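Local coordinates for WbbZ protein (Klebsiella pneumoniae subsp. pneumoniae NTUH-K2044, PDB 6X1L) that is of unproven function but probably transfers pyruvyl groups to sugars of a bacterial polysaccharide, at residues P30-A33 and G34-V37; L81-E84 and G85-I89; M213-F216 and L217-Y220; Y244-S247 and Y248-E252. One frame throughout, in Å; residues are numbered along the deposited sequence.

Contact 1. Residues P30-A33 and G34-V37; sequences PGNA and GDGV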
ATOM      1  N   PRO A  30      10.436 -11.152   5.392  1.00 62.25           N
ATOM      2  CA  PRO A  30       9.048 -11.127   4.921  1.00 66.46           C
ATOM      3  C   PRO A  30       8.077 -10.893   6.068  1.00 61.61           C
ATOM      4  O   PRO A  30       8.381 -11.125   7.240  1.00 57.47           O
ATOM      5  CB  PRO A  30       8.846 -12.522   4.314  1.00 68.36           C
ATOM      6  CG  PRO A  30      10.224 -13.108   4.187  1.00 69.05           C
ATOM      7  CD  PRO A  30      11.029 -12.492   5.282  1.00 67.61           C
ATOM      8  N   GLY A  31       6.895 -10.413   5.716  1.00 55.72           N
ATOM      9  CA  GLY A  31       5.861 -10.187   6.702  1.00 47.93           C
ATOM     10  C   GLY A  31       4.903  -9.107   6.240  1.00 52.19           C
ATOM     11  O   GLY A  31       4.768  -8.851   5.048  1.00 55.73           O
ATOM     12  N   ASN A  32       4.247  -8.482   7.216  1.00 48.72           N
ATOM     13  CA  ASN A  32       3.221  -7.490   6.932  1.00 50.29           C
ATOM     14  C   ASN A  32       3.878  -6.140   6.645  1.00 46.88           C
ATOM     15  O   ASN A  32       5.097  -6.033   6.491  1.00 49.55           O
ATOM     16  CB  ASN A  32       2.203  -7.435   8.072  1.00 46.04           C
ATOM     17  CG  ASN A  32       2.816  -7.056   9.412  1.00 53.50           C
ATOM     18  OD1 ASN A  32       3.715  -6.218   9.496  1.00 52.31           O
ATOM     19  ND2 ASN A  32       2.310  -7.665  10.472  1.00 50.92           N
ATOM     20  N   ALA A  33       3.062  -5.088   6.564  1.00 47.46           N
ATOM     21  CA  ALA A  33       3.571  -3.768   6.213  1.00 43.00           C
ATOM     22  C   ALA A  33       4.486  -3.190   7.283  1.00 45.50           C
ATOM     23  O   ALA A  33       5.291  -2.304   6.977  1.00 46.49           O
ATOM     24  CB  ALA A  33       2.404  -2.815   5.941  1.00 43.09           C
ATOM     25  N   GLY A  34       4.370  -3.656   8.529  1.00 51.38           N
ATOM     26  CA  GLY A  34       5.380  -3.328   9.521  1.00 48.43           C
ATOM     27  C   GLY A  34       6.763  -3.773   9.088  1.00 51.08           C
ATOM     28  O   GLY A  34       7.743  -3.041   9.241  1.00 54.03           O
ATOM     29  N   ASP A  35       6.857  -4.975   8.517  1.00 46.22           N
ATOM     30  CA  ASP A  35       8.130  -5.461   8.007  1.00 46.43           C
ATOM     31  C   ASP A  35       8.594  -4.688   6.780  1.00 52.37           C
ATOM     32  O   ASP A  35       9.798  -4.653   6.505  1.00 50.21           O
ATOM     33  CB  ASP A  35       8.016  -6.948   7.703  1.00 48.08           C
ATOM     34  CG  ASP A  35       7.925  -7.778   8.967  1.00 61.25           C
ATOM     35  OD1 ASP A  35       8.906  -7.776   9.740  1.00 60.06           O
ATOM     36  OD2 ASP A  35       6.867  -8.399   9.211  1.00 63.49           O
ATOM     37  N   GLY A  36       7.673  -4.067   6.043  1.00 42.45           N
ATOM     38  CA  GLY A  36       8.085  -3.161   4.988  1.00 45.93           C
ATOM     39  C   GLY A  36       8.713  -1.890   5.518  1.00 43.35           C
ATOM     40  O   GLY A  36       9.569  -1.296   4.857  1.00 44.18           O
ATOM     41  N   VAL A  37       8.291  -1.447   6.703  1.00 40.49           N
ATOM     42  CA  VAL A  37       8.914  -0.286   7.332  1.00 45.66           C
ATOM     43  C   VAL A  37      10.354  -0.597   7.724  1.00 41.78           C
ATOM     44  O   VAL A  37      11.252   0.238   7.554  1.00 42.27           O
ATOM     45  CB  VAL A  37       8.087   0.170   8.547  1.00 43.92           C
ATOM     46  CG1 VAL A  37       8.730   1.376   9.198  1.00 41.81           C
ATOM     47  CG2 VAL A  37       6.646   0.477   8.124  1.00 44.23           C
TER

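Contact 2. Residues L81-E84 and G85-I89; sequences LYSE and GHDFI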
ATOM      1  N   LEU A  81       5.727 -19.812  17.121  1.00 80.31           N
ATOM      2  CA  LEU A  81       4.906 -18.856  16.383  1.00 73.17           C
ATOM      3  C   LEU A  81       5.210 -18.921  14.887  1.00 77.59           C
ATOM      4  O   LEU A  81       4.338 -19.319  14.113  1.00 78.29           O
ATOM      5  CB  LEU A  81       5.112 -17.439  16.915  1.00 71.34           C
ATOM      6  CG  LEU A  81       4.081 -16.908  17.912  1.00 81.68           C
ATOM      7  CD1 LEU A  81       4.164 -15.390  17.993  1.00 81.88           C
ATOM      8  CD2 LEU A  81       2.678 -17.353  17.530  1.00 88.87           C
ATOM      9  N   TYR A  82       6.407 -18.532  14.463  1.00 70.88           N
ATOM     10  CA  TYR A  82       6.778 -18.528  13.055  1.00 70.78           C
ATOM     11  C   TYR A  82       8.038 -19.356  12.856  1.00 72.79           C
ATOM     12  O   TYR A  82       8.939 -19.349  13.703  1.00 68.88           O
ATOM     13  CB  TYR A  82       7.016 -17.105  12.539  1.00 77.03           C
ATOM     14  CG  TYR A  82       6.041 -16.075  13.065  1.00 83.33           C
ATOM     15  CD1 TYR A  82       4.807 -15.886  12.460  1.00 88.82           C
ATOM     16  CD2 TYR A  82       6.364 -15.285  14.160  1.00 85.74           C
ATOM     17  CE1 TYR A  82       3.916 -14.940  12.938  1.00 90.70           C
ATOM     18  CE2 TYR A  82       5.482 -14.338  14.644  1.00 87.34           C
ATOM     19  CZ  TYR A  82       4.261 -14.170  14.031  1.00 91.83           C
ATOM     20  OH  TYR A  82       3.385 -13.227  14.516  1.00 97.48           O
ATOM     21  N   SER A  83       8.105 -20.053  11.723  1.00 68.94           N
ATOM     22  CA  SER A  83       9.257 -20.870  11.379  1.00 76.72           C
ATOM     23  C   SER A  83       9.897 -20.483  10.054  1.00 80.23           C
ATOM     24  O   SER A  83      10.890 -21.107   9.662  1.00 79.84           O
ATOM     25  CB  SER A  83       8.860 -22.353  11.343  1.00 81.28           C
ATOM     26  OG  SER A  83       7.853 -22.589  10.375  1.00 85.91           O
ATOM     27  N   GLU A  84       9.369 -19.475   9.357  1.00 81.40           N
ATOM     28  CA  GLU A  84       9.891 -19.128   8.037  1.00 81.99           C
ATOM     29  C   GLU A  84      11.320 -18.601   8.126  1.00 74.41           C
ATOM     30  O   GLU A  84      12.208 -19.060   7.397  1.00 74.21           O
ATOM     31  CB  GLU A  84       8.977 -18.104   7.365  1.00 87.20           C
ATOM     32  CG  GLU A  84       9.360 -17.773   5.931  1.00 94.78           C
ATOM     33  CD  GLU A  84       8.372 -16.831   5.263  1.00104.54           C
ATOM     34  OE1 GLU A  84       7.479 -16.309   5.964  1.00105.56           O
ATOM     35  OE2 GLU A  84       8.488 -16.615   4.037  1.00105.42           O
ATOM     36  N   GLY A  85      11.559 -17.626   9.005  1.00 68.11           N
ATOM     37  CA  GLY A  85      12.904 -17.098   9.162  1.00 70.24           C
ATOM     38  C   GLY A  85      13.884 -18.124   9.696  1.00 68.97           C
ATOM     39  O   GLY A  85      15.055 -18.132   9.306  1.00 72.69           O
ATOM     40  N   HIS A  86      13.424 -19.000  10.592  1.00 69.60           N
ATOM     41  CA  HIS A  86      14.289 -20.047  11.122  1.00 72.03           C
ATOM     42  C   HIS A  86      14.699 -21.027  10.031  1.00 76.55           C
ATOM     43  O   HIS A  86      15.860 -21.447   9.970  1.00 67.90           O
ATOM     44  CB  HIS A  86      13.579 -20.772  12.266  1.00 73.88           C
ATOM     45  CG  HIS A  86      14.229 -22.060  12.666  1.00 77.35           C
ATOM     46  ND1 HIS A  86      13.935 -23.262  12.059  1.00 79.69           N
ATOM     47  CD2 HIS A  86      15.150 -22.336  13.620  1.00 74.04           C
ATOM     48  CE1 HIS A  86      14.652 -24.222  12.617  1.00 80.24           C
ATOM     49  NE2 HIS A  86      15.397 -23.686  13.568  1.00 76.53           N
ATOM     50  N   ASP A  87      13.760 -21.397   9.155  1.00 74.51           N
ATOM     51  CA  ASP A  87      14.081 -22.332   8.080  1.00 79.19           C
ATOM     52  C   ASP A  87      15.002 -21.695   7.047  1.00 77.56           C
ATOM     53  O   ASP A  87      15.887 -22.364   6.505  1.00 83.07           O
ATOM     54  CB  ASP A  87      12.797 -22.834   7.418  1.00 87.88           C
ATOM     55  CG  ASP A  87      11.991 -23.747   8.325  1.00 92.01           C
ATOM     56  OD1 ASP A  87      12.482 -24.087   9.422  1.00 90.53           O
ATOM     57  OD2 ASP A  87      10.863 -24.123   7.938  1.00 96.13           O
ATOM     58  N   PHE A  88      14.806 -20.406   6.756  1.00 75.79           N
ATOM     59  CA  PHE A  88      15.667 -19.734   5.788  1.00 76.00           C
ATOM     60  C   PHE A  88      17.114 -19.704   6.262  1.00 70.43           C
ATOM     61  O   PHE A  88      18.038 -19.972   5.486  1.00 68.52           O
ATOM     62  CB  PHE A  88      15.172 -18.312   5.526  1.00 71.34           C
ATOM     63  CG  PHE A  88      15.996 -17.567   4.515  1.00 75.70           C
ATOM     64  CD1 PHE A  88      15.740 -17.705   3.160  1.00 77.71           C
ATOM     65  CD2 PHE A  88      17.032 -16.738   4.915  1.00 73.20           C
ATOM     66  CE1 PHE A  88      16.500 -17.028   2.224  1.00 78.79           C
ATOM     67  CE2 PHE A  88      17.798 -16.059   3.984  1.00 71.73           C
ATOM     68  CZ  PHE A  88      17.531 -16.204   2.636  1.00 74.38           C
ATOM     69  N   ILE A  89      17.330 -19.373   7.535  1.00 65.91           N
ATOM     70  CA  ILE A  89      18.690 -19.260   8.044  1.00 64.93           C
ATOM     71  C   ILE A  89      19.349 -20.631   8.120  1.00 74.99           C
ATOM     72  O   ILE A  89      20.509 -20.797   7.728  1.00 75.73           O
ATOM     73  CB  ILE A  89      18.684 -18.551   9.408  1.00 63.94           C
ATOM     74  CG1 ILE A  89      18.194 -17.111   9.245  1.00 63.08           C
ATOM     75  CG2 ILE A  89      20.066 -18.582  10.032  1.00 70.10           C
ATOM     76  CD1 ILE A  89      18.179 -16.319  10.532  1.00 71.18           C
TER

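Contact 3. Residues M213-F216 and L217-Y220; sequences MINF and LEEY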
HETATM    1  N   MSE A 213       1.228   3.907   4.969  1.00 43.89           N
HETATM    2  CA  MSE A 213       0.960   3.846   6.400  1.00 37.40           C
HETATM    3  C   MSE A 213       1.149   5.214   7.041  1.00 40.94           C
HETATM    4  O   MSE A 213       0.341   5.645   7.865  1.00 41.45           O
HETATM    5  CB  MSE A 213       1.874   2.823   7.084  1.00 39.57           C
HETATM    6  CG  MSE A 213       1.706   1.387   6.590  1.00 38.38           C
HETATM    7 SE   MSE A 213       2.978   0.228   7.560  0.67 55.32          SE
HETATM    8  CE  MSE A 213       2.011   0.087   9.240  1.00 52.28           C
ATOM      9  N   ILE A 214       2.229   5.891   6.649  1.00 43.63           N
ATOM     10  CA  ILE A 214       2.508   7.223   7.178  1.00 42.57           C
ATOM     11  C   ILE A 214       1.436   8.216   6.739  1.00 43.22           C
ATOM     12  O   ILE A 214       0.951   9.018   7.548  1.00 49.53           O
ATOM     13  CB  ILE A 214       3.917   7.678   6.754  1.00 47.82           C
ATOM     14  CG1 ILE A 214       4.981   6.891   7.527  1.00 48.74           C
ATOM     15  CG2 ILE A 214       4.086   9.182   6.961  1.00 43.93           C
ATOM     16  CD1 ILE A 214       6.396   7.278   7.180  1.00 48.04           C
ATOM     17  N   ASN A 215       1.048   8.186   5.454  1.00 43.65           N
ATOM     18  CA  ASN A 215      -0.027   9.061   4.983  1.00 43.24           C
ATOM     19  C   ASN A 215      -1.280   8.890   5.826  1.00 49.90           C
ATOM     20  O   ASN A 215      -1.938   9.875   6.182  1.00 54.06           O
ATOM     21  CB  ASN A 215      -0.363   8.775   3.519  1.00 42.71           C
ATOM     22  CG  ASN A 215       0.739   9.179   2.569  1.00 46.28           C
ATOM     23  OD1 ASN A 215       1.591  10.008   2.889  1.00 52.78           O
ATOM     24  ND2 ASN A 215       0.720   8.597   1.382  1.00 45.44           N
ATOM     25  N   PHE A 216      -1.632   7.643   6.141  1.00 46.74           N
ATOM     26  CA  PHE A 216      -2.818   7.384   6.948  1.00 44.67           C
ATOM     27  C   PHE A 216      -2.691   8.031   8.319  1.00 50.61           C
ATOM     28  O   PHE A 216      -3.606   8.722   8.782  1.00 45.44           O
ATOM     29  CB  PHE A 216      -3.035   5.876   7.079  1.00 47.08           C
ATOM     30  CG  PHE A 216      -4.163   5.505   7.997  1.00 53.27           C
ATOM     31  CD1 PHE A 216      -5.473   5.497   7.534  1.00 50.20           C
ATOM     32  CD2 PHE A 216      -3.919   5.172   9.322  1.00 50.95           C
ATOM     33  CE1 PHE A 216      -6.518   5.159   8.371  1.00 51.47           C
ATOM     34  CE2 PHE A 216      -4.964   4.835  10.168  1.00 56.01           C
ATOM     35  CZ  PHE A 216      -6.265   4.828   9.690  1.00 59.86           C
ATOM     36  N   LEU A 217      -1.545   7.834   8.974  1.00 46.12           N
ATOM     37  CA  LEU A 217      -1.389   8.273  10.356  1.00 45.09           C
ATOM     38  C   LEU A 217      -1.247   9.783  10.473  1.00 46.17           C
ATOM     39  O   LEU A 217      -1.651  10.359  11.488  1.00 52.45           O
ATOM     40  CB  LEU A 217      -0.172   7.583  10.979  1.00 44.23           C
ATOM     41  CG  LEU A 217      -0.262   6.062  11.082  1.00 46.28           C
ATOM     42  CD1 LEU A 217       1.103   5.474  11.421  1.00 42.75           C
ATOM     43  CD2 LEU A 217      -1.293   5.672  12.131  1.00 43.98           C
ATOM     44  N   GLU A 218      -0.669  10.437   9.458  1.00 51.00           N
ATOM     45  CA  GLU A 218      -0.400  11.872   9.539  1.00 52.48           C
ATOM     46  C   GLU A 218      -1.649  12.683   9.872  1.00 53.35           C
ATOM     47  O   GLU A 218      -1.552  13.732  10.522  1.00 54.05           O
ATOM     48  CB  GLU A 218       0.195  12.376   8.223  1.00 55.54           C
ATOM     49  CG  GLU A 218       1.681  12.100   8.035  1.00 53.74           C
ATOM     50  CD  GLU A 218       2.195  12.592   6.687  1.00 56.88           C
ATOM     51  OE1 GLU A 218       1.960  11.910   5.668  1.00 58.43           O
ATOM     52  OE2 GLU A 218       2.823  13.672   6.644  1.00 62.42           O
ATOM     53  N   GLU A 219      -2.820  12.224   9.438  1.00 51.42           N
ATOM     54  CA  GLU A 219      -4.047  13.006   9.557  1.00 52.05           C
ATOM     55  C   GLU A 219      -4.751  12.824  10.896  1.00 58.50           C
ATOM     56  O   GLU A 219      -5.813  13.422  11.102  1.00 58.00           O
ATOM     57  CB  GLU A 219      -5.002  12.652   8.410  1.00 52.49           C
ATOM     58  CG  GLU A 219      -4.511  13.130   7.050  1.00 52.21           C
ATOM     59  CD  GLU A 219      -5.493  12.848   5.917  1.00 61.56           C
ATOM     60  OE1 GLU A 219      -5.826  11.665   5.679  1.00 58.02           O
ATOM     61  OE2 GLU A 219      -5.934  13.819   5.265  1.00 63.16           O
ATOM     62  N   TYR A 220      -4.190  12.035  11.807  1.00 57.91           N
ATOM     63  CA  TYR A 220      -4.782  11.793  13.114  1.00 62.66           C
ATOM     64  C   TYR A 220      -3.962  12.466  14.208  1.00 61.03           C
ATOM     65  O   TYR A 220      -2.749  12.653  14.076  1.00 55.77           O
ATOM     66  CB  TYR A 220      -4.881  10.296  13.414  1.00 58.20           C
ATOM     67  CG  TYR A 220      -5.883   9.548  12.566  1.00 59.22           C
ATOM     68  CD1 TYR A 220      -7.222   9.481  12.935  1.00 61.46           C
ATOM     69  CD2 TYR A 220      -5.490   8.895  11.406  1.00 52.28           C
ATOM     70  CE1 TYR A 220      -8.141   8.791  12.167  1.00 58.56           C
ATOM     71  CE2 TYR A 220      -6.397   8.203  10.633  1.00 52.30           C
ATOM     72  CZ  TYR A 220      -7.721   8.153  11.016  1.00 57.76           C
ATOM     73  OH  TYR A 220      -8.625   7.464  10.245  1.00 63.88           O
TER
HETATM   74  O   HOH W   1      -5.719   9.480   7.368  1.00 44.08           O

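Contact 4. Residues Y244-S247 and Y248-E252; sequences YPNS and YYKNE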
ATOM      1  N   TYR A 244      -0.518  -0.938  23.025  1.00 59.77           N
ATOM      2  CA  TYR A 244      -1.045  -2.058  23.795  1.00 61.51           C
ATOM      3  C   TYR A 244      -0.181  -3.309  23.623  1.00 58.31           C
ATOM      4  O   TYR A 244       0.472  -3.485  22.588  1.00 52.38           O
ATOM      5  CB  TYR A 244      -2.487  -2.372  23.374  1.00 56.29           C
ATOM      6  CG  TYR A 244      -3.489  -1.329  23.820  1.00 64.37           C
ATOM      7  CD1 TYR A 244      -3.599  -0.113  23.158  1.00 58.75           C
ATOM      8  CD2 TYR A 244      -4.324  -1.562  24.905  1.00 68.01           C
ATOM      9  CE1 TYR A 244      -4.511   0.842  23.565  1.00 68.14           C
ATOM     10  CE2 TYR A 244      -5.240  -0.614  25.316  1.00 75.56           C
ATOM     11  CZ  TYR A 244      -5.329   0.584  24.643  1.00 71.89           C
ATOM     12  OH  TYR A 244      -6.239   1.528  25.053  1.00 76.37           O
ATOM     13  N   PRO A 245      -0.165  -4.199  24.612  1.00 59.89           N
ATOM     14  CA  PRO A 245       0.753  -5.344  24.572  1.00 62.28           C
ATOM     15  C   PRO A 245       0.237  -6.485  23.701  1.00 64.50           C
ATOM     16  O   PRO A 245      -0.902  -6.498  23.231  1.00 67.65           O
ATOM     17  CB  PRO A 245       0.836  -5.776  26.039  1.00 62.05           C
ATOM     18  CG  PRO A 245      -0.478  -5.383  26.611  1.00 65.88           C
ATOM     19  CD  PRO A 245      -0.889  -4.121  25.895  1.00 59.04           C
ATOM     20  N   ASN A 246       1.131  -7.447  23.484  1.00 54.02           N
ATOM     21  CA  ASN A 246       0.816  -8.736  22.884  1.00 55.52           C
ATOM     22  C   ASN A 246       1.667  -9.790  23.591  1.00 70.37           C
ATOM     23  O   ASN A 246       2.244  -9.540  24.655  1.00 67.98           O
ATOM     24  CB  ASN A 246       1.040  -8.704  21.364  1.00 61.88           C
ATOM     25  CG  ASN A 246       2.463  -8.342  20.991  1.00 71.73           C
ATOM     26  OD1 ASN A 246       3.267  -7.969  21.847  1.00 73.60           O
ATOM     27  ND2 ASN A 246       2.779  -8.440  19.705  1.00 66.57           N
ATOM     28  N   SER A 247       1.766 -10.974  22.996  1.00 67.03           N
ATOM     29  CA  SER A 247       2.410 -12.089  23.672  1.00 68.79           C
ATOM     30  C   SER A 247       3.930 -12.028  23.504  1.00 60.71           C
ATOM     31  O   SER A 247       4.473 -11.238  22.726  1.00 57.05           O
ATOM     32  CB  SER A 247       1.862 -13.415  23.148  1.00 65.79           C
ATOM     33  OG  SER A 247       2.026 -13.514  21.747  1.00 70.61           O
ATOM     34  N   TYR A 248       4.622 -12.875  24.267  1.00 66.74           N
ATOM     35  CA  TYR A 248       6.079 -12.991  24.220  1.00 68.99           C
ATOM     36  C   TYR A 248       6.784 -11.670  24.524  1.00 66.43           C
ATOM     37  O   TYR A 248       7.942 -11.481  24.133  1.00 69.11           O
ATOM     38  CB  TYR A 248       6.544 -13.533  22.862  1.00 74.40           C
ATOM     39  CG  TYR A 248       6.143 -14.967  22.594  1.00 83.62           C
ATOM     40  CD1 TYR A 248       4.933 -15.272  21.982  1.00 89.65           C
ATOM     41  CD2 TYR A 248       6.983 -16.015  22.945  1.00 82.56           C
ATOM     42  CE1 TYR A 248       4.570 -16.588  21.735  1.00 93.80           C
ATOM     43  CE2 TYR A 248       6.630 -17.327  22.703  1.00 91.16           C
ATOM     44  CZ  TYR A 248       5.425 -17.610  22.099  1.00 94.88           C
ATOM     45  OH  TYR A 248       5.082 -18.921  21.860  1.00100.51           O
ATOM     46  N   TYR A 249       6.098 -10.745  25.198  1.00 64.31           N
ATOM     47  CA  TYR A 249       6.657  -9.440  25.560  1.00 51.86           C
ATOM     48  C   TYR A 249       7.225  -8.708  24.349  1.00 54.97           C
ATOM     49  O   TYR A 249       8.172  -7.929  24.467  1.00 59.47           O
ATOM     50  CB  TYR A 249       7.717  -9.587  26.656  1.00 58.52           C
ATOM     51  CG  TYR A 249       7.125 -10.004  27.975  1.00 61.48           C
ATOM     52  CD1 TYR A 249       6.982 -11.347  28.300  1.00 60.38           C
ATOM     53  CD2 TYR A 249       6.682  -9.055  28.886  1.00 69.35           C
ATOM     54  CE1 TYR A 249       6.430 -11.731  29.507  1.00 60.42           C
ATOM     55  CE2 TYR A 249       6.131  -9.429  30.095  1.00 73.44           C
ATOM     56  CZ  TYR A 249       6.006 -10.769  30.400  1.00 65.68           C
ATOM     57  OH  TYR A 249       5.452 -11.142  31.600  1.00 70.88           O
ATOM     58  N   LYS A 250       6.633  -8.942  23.174  1.00 56.68           N
ATOM     59  CA  LYS A 250       7.182  -8.388  21.941  1.00 60.91           C
ATOM     60  C   LYS A 250       7.045  -6.870  21.909  1.00 62.46           C
ATOM     61  O   LYS A 250       8.027  -6.153  21.684  1.00 63.55           O
ATOM     62  CB  LYS A 250       6.490  -9.018  20.732  1.00 74.11           C
ATOM     63  CG  LYS A 250       6.925 -10.451  20.439  1.00 82.92           C
ATOM     64  CD  LYS A 250       5.773 -11.284  19.886  1.00 85.81           C
ATOM     65  CE  LYS A 250       5.101 -10.613  18.701  1.00 89.29           C
ATOM     66  NZ  LYS A 250       3.849 -11.321  18.303  1.00 92.65           N
ATOM     67  N   ASN A 251       5.830  -6.361  22.122  1.00 59.25           N
ATOM     68  CA  ASN A 251       5.635  -4.915  22.140  1.00 53.72           C
ATOM     69  C   ASN A 251       6.284  -4.282  23.367  1.00 55.75           C
ATOM     70  O   ASN A 251       6.999  -3.278  23.251  1.00 53.05           O
ATOM     71  CB  ASN A 251       4.140  -4.587  22.094  1.00 49.51           C
ATOM     72  CG  ASN A 251       3.511  -4.905  20.748  1.00 48.51           C
ATOM     73  OD1 ASN A 251       4.211  -5.198  19.779  1.00 46.75           O
ATOM     74  ND2 ASN A 251       2.184  -4.830  20.680  1.00 51.36           N
ATOM     75  N   GLU A 252       6.056  -4.858  24.549  1.00 58.27           N
ATOM     76  CA  GLU A 252       6.516  -4.229  25.785  1.00 64.03           C
ATOM     77  C   GLU A 252       8.034  -4.072  25.813  1.00 64.08           C
ATOM     78  O   GLU A 252       8.549  -3.054  26.293  1.00 56.44           O
ATOM     79  CB  GLU A 252       6.036  -5.035  26.994  1.00 59.42           C
ATOM     80  CG  GLU A 252       6.338  -4.370  28.336  1.00 71.04           C
ATOM     81  CD  GLU A 252       5.800  -5.152  29.524  1.00 78.63           C
ATOM     82  OE1 GLU A 252       5.027  -6.109  29.309  1.00 81.33           O
ATOM     83  OE2 GLU A 252       6.153  -4.810  30.674  1.00 87.65           O
TER
HETATM   84  O   HOH W   2       3.964  -6.968  24.719  1.00 46.11           O
HETATM   85  O   HOH W   3       3.698 -10.429  26.732  1.00 64.18           O

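Contact 1. Residues P30-A33 and G34-V37
Between Asn32 and Val37 the backbone turns from an open loop directly into helix 33-48, and the carbonyls of Asn32 and Ala33 receive N-H groups of the first turn. Asn32 O accepts from Gly36 N at 3.3 Å and takes a weaker bond from Asp35 N. One residue further on, Ala33 O accepts from Val37 N at 3.1 Å. Ahead of this, Gly31 sits at a phi of 154°, where a residue without a side chain is at ease. It also lets the carboxylate of Asp35 come close, with Gly31 CA 3.2 Å from Asp35 OD2.

Asn32 is the N-cap residue. Its CG is tucked between the backbone N and the carbonyl carbon (chi1 60°), which swings the amide back over the helix start and brings OD1 to 2.8 Å from Gly34 N in a bent, weak bond. The return bond runs from Asn32 N to Asp35 OD2, also weak at 3.3 Å. Together the two make a capping box: asparagine and aspartate are both short acceptors, able to reach N-H groups near a helix start. A negative charge here would also be expected to interact favourably with the helix dipole. Asp35 OD1 has a further weak bond from Asn29. The glycines Gly34 and Gly36 keep the turn slim in a buried setting, and Gly36 O is hydrogen-bonded to Ser40 OG. Ala33 and Val37, small and apolar, face helix 203-218; Val37 CG2 also lies 3.3 Å from Ala33 O.

Contact 2. Residues L81-E84 and G85-I89
Ser83 and Asp87 meet at the start of helix 84-92, which follows the loop after strand 67-71. Ser83 O accepts the N-H of Asp87 at 2.9 Å, and Glu84 O accepts that of Phe88 at 3.0 Å, both fairly straight helical bonds. Ser83 holds the N-cap position, yet its hydroxyl makes no capping bond; the N-H of Gly85, a buried residue, is taken instead by Asn76 OD1, from the preceding loop.

In this first turn the acidic residues Glu84 and Asp87 stand where negative charge is commonly favoured by the helix dipole. The Asp87 carboxylate folds back beside the turn, its CG 3.2 Å from Ser83 O; carbonyl and carboxylate are both acceptors and do not bond. His86 ND1 donates to Asp87 OD1 at 3.1 Å, with the acceptor in the ring plane and approached from its anti side. With CG anti to the backbone N (chi1 166°), the imidazole leans out over Tyr109 and stacks on its ring; the aspartate bond and the stack together would restrain its rotation. Phe88 takes the same first torsion; its side chain touches Leu69 of strand 67-71 and its ring meets Tyr56 edge-to-face.

Contact 3. Residues M213-F216 and L217-Y220
Phe216 and Tyr220, four residues apart across the end of helix 203-218, bring their rings together through different first torsions. Phe216 has CG anti to the backbone N (chi1 175°), whereas Tyr220 has CG beside its backbone N (chi1 -69°), which turns its ring back over the helix end. The centroids end up 5.0 Å apart with the planes at 47°, an oblique pairing. Tyr220 CE2 rides over one face of Phe216, near the rim, 3.5 Å from Phe216 CZ. The edge of the tyrosine also faces a carbonyl, Tyr220 CD2 lying 3.2 Å from Phe216 O. That oxygen is satisfied by a water, at 2.7 Å, which also donates to Glu219 OE1 and so ties the helix end to the residue that follows it.

Inside the helix, Leu217 N bonds to Met213 O, and Glu218 N to Ile214 O at 2.9 Å. The aliphatic stem of Glu218 runs past Ile214, and its buried carboxylate needs the partners it has, Ser161 OG and Leu162 N.

Helix 203-218 ends here and the chain passes at once into strand 220-225. Met213, present as selenomethionine, Ile214 and Leu217 give it an apolar flank against Leu233 of helix 228-236, where aliphatic side chains suit burial. Phe216 and Tyr220 lie on strand 167-172, touching Cys172 and Ala170, while Asn215 and Phe216 also pack on Phe204 and Tyr199 of the second subunit.

Contact 4. Residues Y244-S247 and Y248-E252
Tyr244 to Ser247 run into a tight reversal, so that 248-251 heads back at 158° to the incoming chain and Ser247 O accepts from Lys250 N at 3.2 Å. At the bend Tyr248 and Tyr249 both adopt left-handed backbone angles, as in a type III' turn, and helix 250-259 starts directly after it.

The returning helix is tied to the loop by two asparagines. Asn246 OD1 accepts from Asn251 N at 3.0 Å on a lone pair, in its carbonyl plane. Asn251 ND2 donates almost straight to Tyr244 O, 2.9 Å away, and bonds to Asp226 O as well, so both its hydrogens can be engaged. Asparagine suits each place because a short amide offers acceptor and donor together. The two amides lie stacked, their planes only 21° apart, although the side chains cross at about a right angle.

The turn joins strand 240-243 to helix 250-259, a strand-to-helix connection of the four-stranded parallel sheet. Lys250 curls back over the turn, bent along its chain, with CD 3.1 Å from Ser247 O and CE 3.3 Å from Asn246 ND2. Two waters fill in the polar bonds: one accepts from Asn246 N and Glu252 N, the other joins Asn246 O to Tyr249 N. At the end away from the bend, Tyr244 meets Phe173 edge-to-face.

How the contacts relate
Along the chain the contacts come strictly in series, none nesting or crossing: contacts 1, 2 and 4 each shape a helix start, contact 3 a helix end. Contacts 1 and 2 follow strands 23-27 and 67-71 of the six-stranded parallel sheet; contacts 3 and 4 belong to the four-stranded one, the former leading into strand 220-225 and the latter leaving strand 240-243. Among the junctions between these halves, consistent with a GT-B-like pair of domains, are Met213 SE (contact 3), 3.7 Å from Val37 CG2 (contact 1), and Leu81 (contact 2) on Tyr248 (contact 4). Pro30 also touches Glu84, whereas contacts 2 and 3 have centres about 31 Å apart.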